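PDB 6FAK: afamin from Homo sapiens, which carries hydrophobic molecules in body fluids, binding vitamin E and keeping lipid-modified Wnt proteins soluble and active. Local coordinates for residues I229-L234 / F329-T334; F216-I221 / S236-V241; Y410-T415 / L540-L545; L421-L426 / F529-V534. All coordinates share one frame; numbering follows the deposited sequence.

Contact 1: residues I229-L234 / F329-T334; sequences IEFKEL and FFAKFT
The first turn of helix 231-250 meets the flank of helix 326-339, with F231 and K332 as the nearest backbone pair, their CA atoms 7.2 Å apart. F231 does nearly all the touching from its side. Its CG lies anti to the backbone N (chi1 -177°), which sends the ring out from the helix start and across to the other backbone. The far end of the ring settles there: F231 CE1 is 3.5 Å from K332 CA, and CZ is 4.1 Å from A331 CB. K332 lays its aliphatic chain over one face of this ring. Its CG stands almost directly above the ring centre, 4.2 Å from the F231 centroid and 6° off the ring normal, a clear CH-pi contact, and K332 CB comes within 3.8 Å of F231 CZ. The lysine stays extended until a bend at chi4. Its NZ is 5.3 Å from the F231 centroid, so any cation-pi attraction is weak at most; the amine is held instead by a salt bridge to E336 on its own helix. The grip on the aromatic face is thus mainly that of the methylene groups. Just before F231, E230 is the N-cap, its OE1 taking K232 N at 3.0 Å from above the carboxylate plane, which ties down the turn that presents the ring. F335 and T328 of helix 326-339 also touch F231, while L234 of the same turn packs on L222. A331 and T334 lean on helix 216-225, and F329 and F330 face helices 318-324 and 346-363.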
# COMPACT_ATOMS: atom_id res chain seq x y z
N ILE A 229 -6.62 11.74 23.75
CA ILE A 229 -7.58 12.63 23.08
C ILE A 229 -9.00 12.44 23.59
O ILE A 229 -9.38 11.32 23.92
CB ILE A 229 -7.53 12.39 21.54
CG1 ILE A 229 -8.20 13.51 20.75
CG2 ILE A 229 -8.14 11.03 21.17
CD1 ILE A 229 -8.03 13.30 19.25
N GLU A 230 -9.81 13.51 23.65
CA GLU A 230 -11.28 13.40 23.96
C GLU A 230 -12.07 12.94 22.77
O GLU A 230 -11.76 13.31 21.63
CB GLU A 230 -11.89 14.72 24.50
CG GLU A 230 -13.00 15.42 23.67
CD GLU A 230 -14.42 15.48 24.29
OE1 GLU A 230 -15.18 14.43 24.30
OE2 GLU A 230 -14.84 16.62 24.70
N PHE A 231 -13.16 12.20 23.04
CA PHE A 231 -13.97 11.61 21.98
C PHE A 231 -14.43 12.65 20.93
O PHE A 231 -14.27 12.45 19.74
CB PHE A 231 -15.12 10.80 22.56
CG PHE A 231 -15.96 10.10 21.53
CD1 PHE A 231 -15.42 9.10 20.75
CD2 PHE A 231 -17.29 10.43 21.35
CE1 PHE A 231 -16.18 8.46 19.80
CE2 PHE A 231 -18.06 9.78 20.40
CZ PHE A 231 -17.49 8.79 19.62
N LYS A 232 -15.00 13.75 21.39
CA LYS A 232 -15.49 14.77 20.48
C LYS A 232 -14.39 15.32 19.56
O LYS A 232 -14.63 15.52 18.37
CB LYS A 232 -16.21 15.89 21.23
CG LYS A 232 -17.56 15.47 21.69
CD LYS A 232 -18.30 16.57 22.47
CE LYS A 232 -18.62 17.88 21.72
NZ LYS A 232 -19.66 17.80 20.67
N GLU A 233 -13.20 15.59 20.12
CA GLU A 233 -12.07 16.07 19.34
C GLU A 233 -11.58 14.99 18.33
O GLU A 233 -11.28 15.33 17.21
CB GLU A 233 -10.91 16.47 20.25
CG GLU A 233 -9.82 17.24 19.56
CD GLU A 233 -10.31 18.57 18.99
OE1 GLU A 233 -10.78 19.44 19.77
OE2 GLU A 233 -10.25 18.74 17.75
N LEU A 234 -11.52 13.74 18.76
CA LEU A 234 -11.23 12.60 17.87
C LEU A 234 -12.21 12.51 16.68
O LEU A 234 -11.81 12.37 15.50
CB LEU A 234 -11.23 11.32 18.70
CG LEU A 234 -10.89 9.92 18.14
CD1 LEU A 234 -12.03 9.30 17.44
CD2 LEU A 234 -9.70 9.99 17.23
N PHE A 329 -22.42 5.11 18.75
CA PHE A 329 -22.19 4.16 19.82
C PHE A 329 -20.98 3.23 19.47
O PHE A 329 -20.11 2.99 20.29
CB PHE A 329 -23.46 3.29 19.99
CG PHE A 329 -23.28 2.13 20.91
CD1 PHE A 329 -23.35 2.31 22.27
CD2 PHE A 329 -23.05 0.88 20.42
CE1 PHE A 329 -23.12 1.26 23.14
CE2 PHE A 329 -22.82 -0.19 21.28
CZ PHE A 329 -22.86 0.02 22.63
N PHE A 330 -20.99 2.66 18.26
CA PHE A 330 -19.83 1.84 17.80
C PHE A 330 -18.52 2.62 17.59
O PHE A 330 -17.42 2.08 17.80
CB PHE A 330 -20.21 0.94 16.60
CG PHE A 330 -21.21 -0.14 16.95
CD1 PHE A 330 -20.89 -1.13 17.85
CD2 PHE A 330 -22.49 -0.16 16.38
CE1 PHE A 330 -21.84 -2.10 18.22
CE2 PHE A 330 -23.42 -1.10 16.71
CZ PHE A 330 -23.10 -2.07 17.66
N ALA A 331 -18.62 3.86 17.14
CA ALA A 331 -17.43 4.75 17.12
C ALA A 331 -16.82 4.94 18.51
O ALA A 331 -15.59 4.87 18.66
CB ALA A 331 -17.77 6.11 16.50
N LYS A 332 -17.67 5.18 19.52
CA LYS A 332 -17.20 5.30 20.88
C LYS A 332 -16.59 3.98 21.41
O LYS A 332 -15.56 4.00 22.10
CB LYS A 332 -18.31 5.75 21.82
CG LYS A 332 -17.73 6.31 23.11
CD LYS A 332 -18.74 7.04 23.96
CE LYS A 332 -18.05 7.96 24.99
NZ LYS A 332 -16.75 7.46 25.55
N PHE A 333 -17.21 2.86 21.11
CA PHE A 333 -16.62 1.56 21.45
C PHE A 333 -15.23 1.39 20.79
O PHE A 333 -14.26 1.04 21.45
CB PHE A 333 -17.52 0.38 21.03
CG PHE A 333 -16.85 -0.94 21.23
CD1 PHE A 333 -16.73 -1.48 22.50
CD2 PHE A 333 -16.26 -1.62 20.14
CE1 PHE A 333 -16.07 -2.69 22.69
CE2 PHE A 333 -15.63 -2.83 20.31
CZ PHE A 333 -15.52 -3.37 21.58
N THR A 334 -15.13 1.76 19.52
CA THR A 334 -13.91 1.60 18.78
C THR A 334 -12.80 2.49 19.43
O THR A 334 -11.69 2.04 19.69
CB THR A 334 -14.11 1.92 17.29
OG1 THR A 334 -15.18 1.13 16.71
CG2 THR A 334 -12.79 1.70 16.55

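Contact 2: residues F216-I221 / S236-V241; sequences FIYIAI and SLVEDV
V241 N bonds to L237 O at 2.9 Å, a routine helical bond in the turn that turns V241 and V238 toward Y218 and I219; the contact itself is wholly apolar. Helices 216-225 and 231-250 cross here with their segment axes 9.7 Å apart and their directions 128° apart, and Y218 and V238 have the nearest CA atoms. The Y218 ring is met from two directions. V241 CG1, anti to its own backbone N (chi1 178°), sits over one face but offset toward the rim, 3.9 Å from Y218 CG. V238 CG1 comes up at the ring edge, 4.3 Å from Y218 CD2. The other valine methyl, V238 CG2, turns to I219 and lies 3.9 Å from its CG1, so the two branches of V238 bridge successive residues of the facing helix. Y245, one turn beyond V241, also meets the tyrosine ring, with the two planes nearly parallel, and L222 packs on both valines. These two consecutive, obliquely crossing helices belong to the second albumin domain, within the region that forms the pocket for hydrophobic ligands; a tetraethylene glycol, probably from the crystallisation liquor, lies about 4 Å from the V241 side chain.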
# COMPACT_ATOMS: atom_id res chain seq x y z
N PHE A 216 -14.01 3.84 10.38
CA PHE A 216 -13.61 3.04 11.54
C PHE A 216 -12.10 2.75 11.62
O PHE A 216 -11.51 2.72 12.72
CB PHE A 216 -14.50 1.81 11.70
CG PHE A 216 -15.83 2.15 12.30
CD1 PHE A 216 -16.81 2.81 11.54
CD2 PHE A 216 -16.08 1.94 13.64
CE1 PHE A 216 -18.04 3.17 12.11
CE2 PHE A 216 -17.30 2.32 14.21
CZ PHE A 216 -18.27 2.94 13.47
N ILE A 217 -11.48 2.64 10.45
CA ILE A 217 -10.04 2.53 10.36
C ILE A 217 -9.36 3.73 11.01
O ILE A 217 -8.41 3.54 11.73
CB ILE A 217 -9.52 2.42 8.89
CG1 ILE A 217 -9.97 1.11 8.27
CG2 ILE A 217 -7.98 2.52 8.82
CD1 ILE A 217 -9.62 1.03 6.80
N TYR A 218 -9.83 4.94 10.73
CA TYR A 218 -9.19 6.15 11.22
C TYR A 218 -9.47 6.32 12.71
O TYR A 218 -8.63 6.83 13.47
CB TYR A 218 -9.61 7.43 10.43
CG TYR A 218 -9.91 7.29 8.93
CD1 TYR A 218 -8.99 6.68 8.06
CD2 TYR A 218 -11.07 7.84 8.36
CE1 TYR A 218 -9.27 6.55 6.69
CE2 TYR A 218 -11.33 7.76 7.00
CZ TYR A 218 -10.44 7.10 6.15
OH TYR A 218 -10.75 6.97 4.80
N ILE A 219 -10.65 5.92 13.16
CA ILE A 219 -10.94 5.97 14.60
C ILE A 219 -9.96 5.06 15.30
O ILE A 219 -9.35 5.44 16.33
CB ILE A 219 -12.39 5.56 14.97
CG1 ILE A 219 -13.42 6.57 14.42
CG2 ILE A 219 -12.53 5.45 16.50
CD1 ILE A 219 -14.83 6.01 14.31
N ALA A 220 -9.79 3.85 14.77
CA ALA A 220 -8.91 2.89 15.45
C ALA A 220 -7.46 3.37 15.48
O ALA A 220 -6.88 3.33 16.52
CB ALA A 220 -9.00 1.50 14.84
N ILE A 221 -6.92 3.87 14.36
CA ILE A 221 -5.52 4.31 14.28
C ILE A 221 -5.27 5.56 15.13
O ILE A 221 -4.26 5.63 15.87
CB ILE A 221 -5.10 4.66 12.82
CG1 ILE A 221 -5.00 3.39 11.97
CG2 ILE A 221 -3.72 5.37 12.78
CD1 ILE A 221 -4.95 3.68 10.47
N SER A 236 -13.99 14.90 15.46
CA SER A 236 -13.70 16.05 14.62
C SER A 236 -12.47 15.83 13.71
O SER A 236 -12.50 16.16 12.50
CB SER A 236 -13.52 17.29 15.51
OG SER A 236 -13.37 18.41 14.69
N LEU A 237 -11.43 15.22 14.27
CA LEU A 237 -10.21 14.91 13.54
C LEU A 237 -10.47 13.85 12.47
O LEU A 237 -9.97 13.96 11.35
CB LEU A 237 -9.11 14.47 14.50
CG LEU A 237 -7.72 14.17 14.00
CD1 LEU A 237 -7.15 15.38 13.25
CD2 LEU A 237 -6.82 13.74 15.14
N VAL A 238 -11.24 12.83 12.83
CA VAL A 238 -11.63 11.78 11.92
C VAL A 238 -12.36 12.34 10.69
O VAL A 238 -12.11 11.86 9.58
CB VAL A 238 -12.46 10.70 12.59
CG1 VAL A 238 -13.19 9.80 11.57
CG2 VAL A 238 -11.58 9.87 13.50
N GLU A 239 -13.23 13.34 10.89
CA GLU A 239 -13.88 14.03 9.76
C GLU A 239 -12.88 14.69 8.79
O GLU A 239 -13.03 14.53 7.57
CB GLU A 239 -14.90 15.09 10.24
CG GLU A 239 -16.13 14.46 10.87
CD GLU A 239 -17.26 14.30 9.87
OE1 GLU A 239 -17.00 14.03 8.67
OE2 GLU A 239 -18.42 14.46 10.28
N ASP A 240 -11.87 15.35 9.34
CA ASP A 240 -10.80 15.93 8.54
C ASP A 240 -9.98 14.85 7.80
O ASP A 240 -9.68 15.01 6.59
CB ASP A 240 -9.87 16.82 9.37
CG ASP A 240 -10.52 18.15 9.82
OD1 ASP A 240 -11.61 18.54 9.37
OD2 ASP A 240 -9.91 18.82 10.69
N VAL A 241 -9.63 13.77 8.50
CA VAL A 241 -8.91 12.69 7.88
C VAL A 241 -9.70 12.02 6.75
O VAL A 241 -9.12 11.75 5.69
CB VAL A 241 -8.44 11.65 8.92
CG1 VAL A 241 -7.75 10.51 8.24
CG2 VAL A 241 -7.47 12.26 9.89

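Contact 3: residues Y410-T415 / L540-L545; sequences YLIRLT and LTDEEL
R413 and D542 cross at about a right angle, and the arginine takes hold of the carboxylate side-on, through NE and NH2 and not through its two terminal nitrogens. NE lies 2.7 Å from D542 OD2 and uses that oxygen's syn lone pair, while NH2 lies 3.1 Å from D542 OD1 in a nearly straight bond (177°) that keeps OD1 in the guanidinium plane. The two flat groups are nonetheless twisted by 42°, so this bidentate salt bridge is not coplanar. Bends at chi2 and chi3 of R413 fold its chain back so that the NE edge faces the aspartate. D542 OD1 has a second cationic partner in K416, about one turn beyond R413 on helix 376-417; two positive groups on one carboxylate should help keep it ionised. I412 runs past D542 in the opposite direction, its CG2 methyl 3.6 Å from OD1, and the same methyl reaches L545 CD1 at 4.3 Å. Salt bridge and apolar patch thus lie side by side, the isoleucine and leucine buried and the charged pair nearer the surface. D542 begins helix 542-560 behind a capping box, in which E544 N bonds to T541 OG1 at 3.1 Å and T541 N returns the bond to E544 OE1 at 3.0 Å. K416 NZ also donates to L540 O, clamping the turn that leads into this helix. In the third albumin domain, the capped start of helix 542-560 is thereby fastened by charge to the C-terminal part of the long helix 376-417, as part of the all-helical bundle of the serum albumin family.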
# COMPACT_ATOMS: atom_id res chain seq x y z
N TYR A 410 5.12 -19.36 0.66
CA TYR A 410 4.10 -18.37 0.28
C TYR A 410 3.83 -18.28 -1.23
O TYR A 410 2.68 -18.14 -1.67
CB TYR A 410 4.38 -16.98 0.87
CG TYR A 410 4.04 -16.91 2.36
CD1 TYR A 410 2.80 -17.35 2.82
CD2 TYR A 410 4.92 -16.38 3.29
CE1 TYR A 410 2.47 -17.29 4.17
CE2 TYR A 410 4.59 -16.34 4.65
CZ TYR A 410 3.36 -16.81 5.07
OH TYR A 410 2.97 -16.77 6.38
N LEU A 411 4.91 -18.34 -1.99
CA LEU A 411 4.82 -18.35 -3.44
C LEU A 411 4.07 -19.56 -3.93
O LEU A 411 3.23 -19.45 -4.82
CB LEU A 411 6.24 -18.24 -4.05
CG LEU A 411 6.91 -16.89 -3.86
CD1 LEU A 411 8.31 -17.01 -4.43
CD2 LEU A 411 6.19 -15.75 -4.56
N ILE A 412 4.35 -20.73 -3.39
CA ILE A 412 3.59 -21.94 -3.74
C ILE A 412 2.07 -21.77 -3.42
O ILE A 412 1.20 -21.98 -4.29
CB ILE A 412 4.17 -23.22 -3.02
CG1 ILE A 412 5.56 -23.56 -3.59
CG2 ILE A 412 3.22 -24.41 -3.23
CD1 ILE A 412 6.34 -24.63 -2.83
N ARG A 413 1.78 -21.36 -2.20
CA ARG A 413 0.39 -21.21 -1.72
C ARG A 413 -0.36 -20.16 -2.52
O ARG A 413 -1.47 -20.44 -2.96
CB ARG A 413 0.34 -20.86 -0.23
CG ARG A 413 0.39 -22.12 0.65
CD ARG A 413 -0.99 -22.82 0.76
NE ARG A 413 -1.14 -23.94 -0.19
CZ ARG A 413 -2.28 -24.38 -0.72
NH1 ARG A 413 -3.45 -23.81 -0.40
NH2 ARG A 413 -2.26 -25.38 -1.57
N LEU A 414 0.24 -18.99 -2.70
CA LEU A 414 -0.39 -17.93 -3.42
C LEU A 414 -0.69 -18.33 -4.88
O LEU A 414 -1.74 -17.98 -5.43
CB LEU A 414 0.45 -16.64 -3.41
CG LEU A 414 0.50 -15.76 -2.16
CD1 LEU A 414 1.74 -14.83 -2.23
CD2 LEU A 414 -0.77 -14.93 -2.10
N THR A 415 0.29 -18.97 -5.52
CA THR A 415 0.13 -19.39 -6.93
C THR A 415 -0.97 -20.47 -7.06
O THR A 415 -1.76 -20.42 -7.99
CB THR A 415 1.48 -19.85 -7.54
OG1 THR A 415 2.44 -18.79 -7.39
CG2 THR A 415 1.34 -20.13 -8.96
N LEU A 540 0.27 -31.06 -8.75
CA LEU A 540 1.13 -31.59 -7.69
C LEU A 540 0.82 -31.00 -6.31
O LEU A 540 0.31 -29.87 -6.20
CB LEU A 540 2.63 -31.35 -8.01
CG LEU A 540 3.22 -32.04 -9.25
CD1 LEU A 540 4.74 -31.98 -9.21
CD2 LEU A 540 2.70 -33.46 -9.44
N THR A 541 1.10 -31.76 -5.25
CA THR A 541 0.93 -31.26 -3.89
C THR A 541 2.00 -30.21 -3.58
O THR A 541 3.05 -30.21 -4.19
CB THR A 541 1.07 -32.37 -2.79
OG1 THR A 541 2.41 -32.89 -2.80
CG2 THR A 541 0.05 -33.53 -2.94
N ASP A 542 1.72 -29.34 -2.63
CA ASP A 542 2.70 -28.38 -2.14
C ASP A 542 4.06 -29.04 -1.78
O ASP A 542 5.11 -28.50 -2.12
CB ASP A 542 2.18 -27.66 -0.91
CG ASP A 542 1.04 -26.67 -1.24
OD1 ASP A 542 0.49 -26.66 -2.37
OD2 ASP A 542 0.72 -25.89 -0.33
N GLU A 543 4.01 -30.18 -1.09
CA GLU A 543 5.22 -30.92 -0.71
C GLU A 543 6.01 -31.41 -1.93
O GLU A 543 7.22 -31.23 -1.98
CB GLU A 543 4.87 -32.09 0.22
CG GLU A 543 6.06 -32.96 0.61
CD GLU A 543 5.70 -34.06 1.60
OE1 GLU A 543 5.16 -33.74 2.68
OE2 GLU A 543 5.98 -35.25 1.31
N GLU A 544 5.34 -32.02 -2.92
CA GLU A 544 5.98 -32.40 -4.17
C GLU A 544 6.62 -31.22 -4.90
O GLU A 544 7.71 -31.36 -5.48
CB GLU A 544 4.99 -33.11 -5.10
CG GLU A 544 4.57 -34.50 -4.60
CD GLU A 544 3.32 -35.07 -5.26
OE1 GLU A 544 2.47 -34.34 -5.81
OE2 GLU A 544 3.15 -36.30 -5.18
N LEU A 545 5.93 -30.06 -4.93
CA LEU A 545 6.47 -28.86 -5.55
C LEU A 545 7.70 -28.34 -4.80
O LEU A 545 8.67 -27.97 -5.41
CB LEU A 545 5.41 -27.75 -5.66
CG LEU A 545 4.31 -28.09 -6.66
CD1 LEU A 545 3.08 -27.24 -6.41
CD2 LEU A 545 4.76 -27.92 -8.08

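Contact 4: residues L421-L426 / F529-V534; sequences LSTEEL and FLVNLV
T423 turns OG1 to the side of its own backbone N (chi1 -67°), and N532 sets CG likewise (chi1 -67°), which brings hydroxyl and amide together between helices 423-440 and 521-536. T423 OG1 donates to N532 OD1 at 2.7 Å. The two side chains cross at about a right angle, and the hydroxyl comes in from above the carbonyl plane, 36° out of it, so the bond is short but does not follow a lone pair. K535, one turn past N532's neighbour V531, donates its NZ to T423 OG1 and to L421 O, so the T423 hydroxyl both gives and receives. Beside this polar link, V531 puts CG1 between two residues of the first turn of helix 423-440. That methyl is 3.6 Å from T423 OG1 and 3.8 Å from L426 CD1, and T423 CG2 lies 4.0 Å from V531 CB as the two side chains pass in opposite directions. The valine is thus held by one residue at the helix start and by another three positions on. S422 caps that helix: its OG accepts from E425 N at 3.2 Å. E424, the residue after T423, has both carboxylate oxygens tied to helix 521-536 by salt bridges to R528 and R524. T415 of helix 376-417 packs on both L426 and V531, closing a three-helix junction. Such close helix packing is the make-up of an albumin domain, here the third, and helix 423-440 ends at C440, with C441 next in the chain; their disulfides to C449 and C395 show the adjacent-cysteine pattern of the serum albumin family.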
# COMPACT_ATOMS: atom_id res chain seq x y z
N LEU A 421 -3.21 -14.77 -11.74
CA LEU A 421 -2.31 -13.59 -11.67
C LEU A 421 -1.03 -13.79 -12.46
O LEU A 421 -0.57 -14.88 -12.64
CB LEU A 421 -1.96 -13.25 -10.23
CG LEU A 421 -3.18 -12.88 -9.39
CD1 LEU A 421 -2.79 -12.68 -7.95
CD2 LEU A 421 -3.92 -11.67 -9.92
N SER A 422 -0.50 -12.71 -13.02
CA SER A 422 0.81 -12.76 -13.65
C SER A 422 1.88 -13.22 -12.61
O SER A 422 1.81 -12.96 -11.40
CB SER A 422 1.22 -11.42 -14.23
OG SER A 422 1.47 -10.49 -13.21
N THR A 423 2.87 -13.92 -13.15
CA THR A 423 4.01 -14.27 -12.38
C THR A 423 4.67 -13.08 -11.69
O THR A 423 5.05 -13.21 -10.51
CB THR A 423 5.02 -15.06 -13.26
OG1 THR A 423 4.38 -16.30 -13.58
CG2 THR A 423 6.29 -15.31 -12.52
N GLU A 424 4.78 -11.95 -12.39
CA GLU A 424 5.41 -10.76 -11.77
C GLU A 424 4.63 -10.31 -10.54
O GLU A 424 5.21 -9.97 -9.52
CB GLU A 424 5.53 -9.56 -12.73
CG GLU A 424 6.65 -9.67 -13.76
CD GLU A 424 7.98 -10.00 -13.12
OE1 GLU A 424 8.46 -11.13 -13.31
OE2 GLU A 424 8.50 -9.16 -12.35
N GLU A 425 3.30 -10.36 -10.64
CA GLU A 425 2.46 -9.96 -9.51
C GLU A 425 2.60 -10.93 -8.33
O GLU A 425 2.67 -10.48 -7.18
CB GLU A 425 0.97 -9.83 -9.93
CG GLU A 425 0.09 -9.47 -8.74
CD GLU A 425 -1.25 -8.85 -9.09
OE1 GLU A 425 -1.73 -8.93 -10.26
OE2 GLU A 425 -1.83 -8.29 -8.13
N LEU A 426 2.60 -12.23 -8.60
CA LEU A 426 2.65 -13.24 -7.57
C LEU A 426 3.98 -13.13 -6.83
O LEU A 426 4.01 -13.25 -5.64
CB LEU A 426 2.45 -14.68 -8.16
CG LEU A 426 0.99 -14.98 -8.54
CD1 LEU A 426 0.83 -16.09 -9.60
CD2 LEU A 426 0.17 -15.26 -7.28
N PHE A 529 10.89 -18.41 -11.35
CA PHE A 529 11.00 -19.85 -11.66
C PHE A 529 10.01 -20.69 -10.85
O PHE A 529 9.27 -21.54 -11.41
CB PHE A 529 12.47 -20.33 -11.48
CG PHE A 529 12.65 -21.80 -11.62
CD1 PHE A 529 12.50 -22.66 -10.53
CD2 PHE A 529 12.98 -22.34 -12.84
CE1 PHE A 529 12.62 -24.03 -10.65
CE2 PHE A 529 13.09 -23.74 -13.00
CZ PHE A 529 12.91 -24.58 -11.88
N LEU A 530 9.99 -20.45 -9.54
CA LEU A 530 9.11 -21.21 -8.65
C LEU A 530 7.63 -21.02 -8.98
O LEU A 530 6.88 -22.00 -9.04
CB LEU A 530 9.37 -20.90 -7.21
CG LEU A 530 8.48 -21.65 -6.22
CD1 LEU A 530 8.48 -23.17 -6.31
CD2 LEU A 530 8.93 -21.27 -4.83
N VAL A 531 7.25 -19.76 -9.23
CA VAL A 531 5.90 -19.45 -9.57
C VAL A 531 5.50 -20.13 -10.88
O VAL A 531 4.45 -20.79 -10.94
CB VAL A 531 5.62 -17.93 -9.56
CG1 VAL A 531 4.27 -17.57 -10.17
CG2 VAL A 531 5.68 -17.43 -8.13
N ASN A 532 6.31 -19.97 -11.91
CA ASN A 532 6.05 -20.65 -13.21
C ASN A 532 5.98 -22.18 -13.07
O ASN A 532 5.11 -22.83 -13.66
CB ASN A 532 7.06 -20.21 -14.28
CG ASN A 532 6.90 -18.76 -14.67
OD1 ASN A 532 5.77 -18.26 -14.75
ND2 ASN A 532 8.00 -18.08 -14.95
N LEU A 533 6.84 -22.74 -12.24
CA LEU A 533 6.81 -24.17 -11.96
C LEU A 533 5.48 -24.64 -11.34
O LEU A 533 4.93 -25.72 -11.75
CB LEU A 533 7.97 -24.56 -11.05
CG LEU A 533 8.17 -26.05 -10.86
CD1 LEU A 533 8.58 -26.74 -12.16
CD2 LEU A 533 9.21 -26.24 -9.75
N VAL A 534 4.98 -23.83 -10.39
CA VAL A 534 3.75 -24.13 -9.69
C VAL A 534 2.58 -24.03 -10.67
O VAL A 534 1.67 -24.85 -10.61
CB VAL A 534 3.49 -23.26 -8.44
CG1 VAL A 534 2.17 -23.59 -7.83
CG2 VAL A 534 4.53 -23.52 -7.35

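In the fold
Contacts 1 and 2 lie in the second albumin domain, their centres 9 Å apart, and share helix 231-250: its first turn meets helix 326-339, the next turns meet helix 216-225. Their segments alternate along the chain, and F216 touches T334 and A331, so three helices pack together, two of them in the region that forms the hydrophobic-ligand pocket. Contacts 3 and 4 belong to the third domain, 11 Å apart, contact 4 nested inside the loop that contact 3 closes; T415 touches V531 and V534, linking helix 376-417 to 521-536. Contacts 1 and 2 close before 3 and 4 open, and no atoms of the two pairs touch, so each pair is packing within one domain.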